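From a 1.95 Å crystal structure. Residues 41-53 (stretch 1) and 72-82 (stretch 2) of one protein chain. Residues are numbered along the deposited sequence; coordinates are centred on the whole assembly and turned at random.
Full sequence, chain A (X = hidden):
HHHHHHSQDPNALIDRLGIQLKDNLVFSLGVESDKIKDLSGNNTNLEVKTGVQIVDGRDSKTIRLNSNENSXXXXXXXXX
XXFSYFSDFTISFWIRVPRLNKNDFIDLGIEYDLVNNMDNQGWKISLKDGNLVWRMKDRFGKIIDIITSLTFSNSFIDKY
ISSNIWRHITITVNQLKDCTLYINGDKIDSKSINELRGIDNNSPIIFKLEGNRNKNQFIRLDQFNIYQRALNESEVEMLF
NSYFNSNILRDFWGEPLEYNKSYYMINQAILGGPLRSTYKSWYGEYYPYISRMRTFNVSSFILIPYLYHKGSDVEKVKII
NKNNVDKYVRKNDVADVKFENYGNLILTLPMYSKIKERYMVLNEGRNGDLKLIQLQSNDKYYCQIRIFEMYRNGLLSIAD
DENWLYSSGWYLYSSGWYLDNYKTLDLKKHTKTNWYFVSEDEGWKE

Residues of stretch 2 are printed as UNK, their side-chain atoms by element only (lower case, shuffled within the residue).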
# COMPACT_ATOMS: atom_id res chain seq x y z
N GLY A 41 7.91 -2.88 -24.75
CA GLY A 41 8.30 -2.60 -26.11
C GLY A 41 8.37 -3.85 -26.97
O GLY A 41 8.50 -3.76 -28.18
N ASN A 42 8.25 -5.03 -26.33
CA ASN A 42 8.44 -6.31 -27.01
C ASN A 42 7.18 -6.73 -27.76
O ASN A 42 7.21 -7.69 -28.52
CB ASN A 42 8.86 -7.43 -26.05
CG ASN A 42 10.35 -7.67 -26.06
OD1 ASN A 42 11.11 -6.86 -26.57
ND2 ASN A 42 10.76 -8.80 -25.52
N ASN A 43 6.08 -6.02 -27.51
CA ASN A 43 4.86 -6.18 -28.28
C ASN A 43 4.33 -7.60 -28.08
O ASN A 43 3.84 -8.21 -29.02
CB ASN A 43 5.11 -5.87 -29.76
CG ASN A 43 3.84 -5.69 -30.55
OD1 ASN A 43 2.90 -5.06 -30.06
ND2 ASN A 43 3.78 -6.24 -31.75
N THR A 44 4.46 -8.15 -26.86
CA THR A 44 4.03 -9.52 -26.57
C THR A 44 2.53 -9.64 -26.80
O THR A 44 1.79 -8.76 -26.38
CB THR A 44 4.29 -9.92 -25.12
OG1 THR A 44 5.63 -9.59 -24.78
CG2 THR A 44 4.03 -11.39 -24.88
N ASN A 45 2.09 -10.76 -27.38
CA ASN A 45 0.68 -10.95 -27.70
C ASN A 45 -0.10 -11.36 -26.44
O ASN A 45 0.21 -12.37 -25.82
CB ASN A 45 0.49 -11.98 -28.79
CG ASN A 45 -0.94 -12.01 -29.28
OD1 ASN A 45 -1.61 -13.04 -29.20
ND2 ASN A 45 -1.43 -10.87 -29.75
N LEU A 46 -1.11 -10.56 -26.09
CA LEU A 46 -1.99 -10.79 -24.94
C LEU A 46 -3.40 -11.04 -25.46
O LEU A 46 -3.85 -10.39 -26.40
CB LEU A 46 -2.09 -9.55 -24.04
CG LEU A 46 -0.84 -8.72 -23.82
CD1 LEU A 46 -1.21 -7.44 -23.10
CD2 LEU A 46 0.18 -9.49 -23.02
N GLU A 47 -4.14 -11.87 -24.73
CA GLU A 47 -5.57 -11.96 -24.88
C GLU A 47 -6.21 -11.52 -23.56
O GLU A 47 -6.15 -12.23 -22.57
CB GLU A 47 -5.96 -13.37 -25.30
CG GLU A 47 -7.42 -13.48 -25.75
CD GLU A 47 -7.92 -14.91 -25.88
OE1 GLU A 47 -7.44 -15.60 -26.80
OE2 GLU A 47 -8.76 -15.35 -25.02
N VAL A 48 -6.80 -10.33 -23.57
CA VAL A 48 -7.48 -9.78 -22.43
C VAL A 48 -8.98 -10.01 -22.61
O VAL A 48 -9.58 -9.45 -23.53
CB VAL A 48 -7.19 -8.27 -22.27
CG1 VAL A 48 -7.91 -7.70 -21.06
CG2 VAL A 48 -5.70 -7.99 -22.21
N LYS A 49 -9.56 -10.81 -21.73
CA LYS A 49 -10.98 -11.15 -21.85
C LYS A 49 -11.83 -10.00 -21.29
O LYS A 49 -11.34 -9.14 -20.56
CB LYS A 49 -11.23 -12.51 -21.21
CG LYS A 49 -10.52 -13.67 -21.89
CD LYS A 49 -11.10 -15.01 -21.49
CE LYS A 49 -12.44 -15.32 -22.12
NZ LYS A 49 -12.33 -15.45 -23.60
N THR A 50 -13.13 -10.00 -21.64
CA THR A 50 -13.99 -8.83 -21.42
C THR A 50 -14.35 -8.68 -19.94
O THR A 50 -14.87 -7.65 -19.57
CB THR A 50 -15.28 -8.88 -22.26
OG1 THR A 50 -16.00 -10.07 -21.97
CG2 THR A 50 -14.97 -8.82 -23.74
N GLY A 51 -14.07 -9.71 -19.13
CA GLY A 51 -14.30 -9.62 -17.68
C GLY A 51 -13.21 -8.84 -16.94
O GLY A 51 -13.37 -8.55 -15.77
N VAL A 52 -12.08 -8.56 -17.61
CA VAL A 52 -10.99 -7.79 -17.01
C VAL A 52 -11.41 -6.31 -16.98
O VAL A 52 -12.04 -5.82 -17.91
CB VAL A 52 -9.67 -7.97 -17.79
CG1 VAL A 52 -8.53 -7.16 -17.18
CG2 VAL A 52 -9.26 -9.43 -17.92
N GLN A 53 -11.07 -5.61 -15.89
CA GLN A 53 -11.37 -4.19 -15.78
C GLN A 53 -10.09 -3.37 -15.62
O GLN A 53 -9.02 -3.88 -15.26
CB GLN A 53 -12.32 -3.94 -14.61
CG GLN A 53 -13.62 -4.74 -14.71
CD GLN A 53 -14.44 -4.67 -13.45
OE1 GLN A 53 -13.92 -4.60 -12.34
NE2 GLN A 53 -15.75 -4.74 -13.62
N UNK A 72 -9.81 -12.81 -17.17
CA UNK A 72 -8.51 -13.43 -17.30
C UNK A 72 -7.73 -12.78 -18.44
O UNK A 72 -8.34 -12.19 -19.36
o UNK A 72 -9.17 -15.11 -18.86
c UNK A 72 -8.65 -14.90 -17.56
N UNK A 73 -6.39 -12.89 -18.35
CA UNK A 73 -5.44 -12.51 -19.36
C UNK A 73 -4.55 -13.73 -19.63
O UNK A 73 -4.00 -14.34 -18.70
c UNK A 73 -4.60 -11.29 -18.94
c UNK A 73 -4.66 -9.03 -17.80
c UNK A 73 -5.46 -10.13 -18.46
c UNK A 73 -3.67 -10.85 -20.07
N UNK A 74 -4.43 -14.07 -20.92
CA UNK A 74 -3.64 -15.18 -21.40
C UNK A 74 -2.50 -14.63 -22.25
O UNK A 74 -2.71 -13.86 -23.18
c UNK A 74 -6.44 -17.83 -21.76
c UNK A 74 -4.54 -16.14 -22.21
c UNK A 74 -5.77 -16.54 -21.37
c UNK A 74 -3.75 -17.32 -22.75
N UNK A 75 -1.29 -15.05 -21.91
CA UNK A 75 -0.10 -14.62 -22.58
C UNK A 75 0.60 -15.87 -23.10
O UNK A 75 1.04 -16.70 -22.31
c UNK A 75 0.03 -12.74 -20.89
c UNK A 75 2.02 -13.26 -22.35
c UNK A 75 0.81 -13.83 -21.62
N UNK A 76 0.65 -16.00 -24.43
CA UNK A 76 1.45 -17.02 -25.09
C UNK A 76 2.92 -16.67 -24.84
O UNK A 76 3.31 -15.52 -24.98
n UNK A 76 -1.85 -18.70 -25.59
o UNK A 76 -0.03 -19.82 -26.27
c UNK A 76 1.16 -17.10 -26.59
c UNK A 76 -0.70 -18.78 -26.24
c UNK A 76 -0.26 -17.52 -26.94
N UNK A 77 3.72 -17.66 -24.45
CA UNK A 77 5.14 -17.41 -24.23
C UNK A 77 5.82 -17.40 -25.61
O UNK A 77 5.25 -17.88 -26.58
c UNK A 77 5.92 -20.79 -21.32
c UNK A 77 5.84 -19.35 -20.89
n UNK A 77 6.35 -21.66 -20.21
c UNK A 77 5.75 -18.45 -23.28
c UNK A 77 5.11 -18.49 -21.89
N UNK A 78 7.01 -16.80 -25.65
CA UNK A 78 7.89 -16.75 -26.81
C UNK A 78 9.32 -17.00 -26.31
O UNK A 78 9.50 -17.45 -25.17
n UNK A 78 6.67 -13.51 -26.54
o UNK A 78 8.79 -13.97 -26.00
c UNK A 78 7.73 -15.43 -27.56
c UNK A 78 7.78 -14.23 -26.64
N UNK A 79 10.33 -16.73 -27.14
CA UNK A 79 11.71 -17.07 -26.82
C UNK A 79 12.23 -16.18 -25.69
O UNK A 79 12.98 -16.65 -24.83
o UNK A 79 13.32 -19.04 -30.95
c UNK A 79 12.28 -17.86 -29.16
o UNK A 79 14.46 -17.40 -30.00
c UNK A 79 13.43 -18.12 -30.11
c UNK A 79 12.61 -16.90 -28.05
N UNK A 80 11.84 -14.91 -25.70
CA UNK A 80 12.27 -13.94 -24.70
C UNK A 80 11.63 -14.27 -23.34
O UNK A 80 12.30 -14.24 -22.32
c UNK A 80 11.99 -12.53 -25.14
o UNK A 80 10.61 -12.37 -25.45
N UNK A 81 10.33 -14.61 -23.35
CA UNK A 81 9.63 -15.06 -22.13
C UNK A 81 9.88 -16.57 -21.95
O UNK A 81 9.04 -17.39 -22.33
c UNK A 81 7.81 -13.31 -22.57
c UNK A 81 6.34 -13.03 -22.74
c UNK A 81 7.49 -15.07 -20.81
c UNK A 81 8.12 -14.75 -22.16
N UNK A 82 11.02 -16.91 -21.36
CA UNK A 82 11.49 -18.29 -21.34
C UNK A 82 11.98 -18.68 -19.94
O UNK A 82 12.80 -17.99 -19.32
o UNK A 82 14.44 -19.86 -21.78
c UNK A 82 12.58 -18.51 -22.39
c UNK A 82 13.28 -19.83 -22.18
n UNK A 82 12.56 -20.91 -22.39
O HOH W 1 4.51 -13.23 -27.72

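Position 72 carries one carbon and then one oxygen, and the oxygen lies near the side chain of Lys 49: a serine. Ser 72 OG lies 3.3 Å from Lys 49 CD, and Ser 72 O accepts a hydrogen bond from Lys 49 N (3.0 Å). A small side chain suits this buried place. Val 52 CG2 also comes within 3.2 Å of Ser 72 O.

Position 73 has four carbons, forked at the first, with one arm two carbons long, and they touch Val 48 and Val 52: isoleucine. Ile 73 CG2 packs 4.1 Å from Val 48 CG2, and Ile 73 CG1 lies 3.9 Å from Val 52 CG2. A beta-branched, wholly apolar side chain favours extended backbone and fills this buried site well.

Position 74 shows the same four-carbon fork, on the other face of the sheet beside Glu 47, so it too is isoleucine, again beta-branched as suits a strand. Ile 74 CB is 4.4 Å from Glu 47 CB. The backbones pair in both directions: Glu 47 N to Ile 74 O at 2.9 Å, and Ile 74 N to Glu 47 O at 3.0 Å.

Position 75 has one carbon carrying two more, against Leu 46 and Thr 44: a valine. Val 75 CG2 lies 3.9 Å from Leu 46 CD2, and Val 75 CG1 is 3.7 Å from Thr 44 CG2; its compact fork fits a buried, apolar setting.

Position 76 has three carbons, the third bearing oxygen and nitrogen, and its backbone O lies 4.2 Å from Thr 44 CG2: glutamine, whose polar end suits an exposed site.

At position 77, four carbons in a row end in nitrogen, and none touches stretch 1. This is lysine; its CA-to-CB bond points away from stretch 1, so the long charged chain need not be buried in the pairing.

Position 78 has two carbons, the second carrying oxygen and nitrogen, close to Thr 44: asparagine. Asn 78 ND2 lies 3.8 Å from Thr 44 CG2 and donates to a water that Asn 45 N reaches only weakly. Asn 78 OD1 accepts from the backbone N of residue 81 at 3.1 Å, bracing the local loop.

Position 79, three carbons ending in two oxygens, out of reach of stretch 1, is glutamate, its charge suited to exposure.

Position 80, one carbon and one oxygen near Asn 42, is serine, whose short hydroxyl can reach Asn 78. Ser 80 OG donates a very short bond to Asn 78 OD1 (2.5 Å) and sits 3.6 Å from Asn 42 ND2.

Position 81, again a four-carbon fork, touches Thr 44: isoleucine. Ile 81 CD1 meets Thr 44 CG2 at 3.6 Å, an apolar end in a buried place.

Position 82, two carbons then oxygen and nitrogen, without contact to stretch 1, is a poorly ordered asparagine, whose OD1 is hydrogen-bonded just outside the stretch.

The contact is an antiparallel strand pairing: backbone bonds set the register, while Leu 46, Val 48, Ile 73 and Val 75 share one apolar face.

Stretch 2, residues 72-82: SIIVQKNESIN
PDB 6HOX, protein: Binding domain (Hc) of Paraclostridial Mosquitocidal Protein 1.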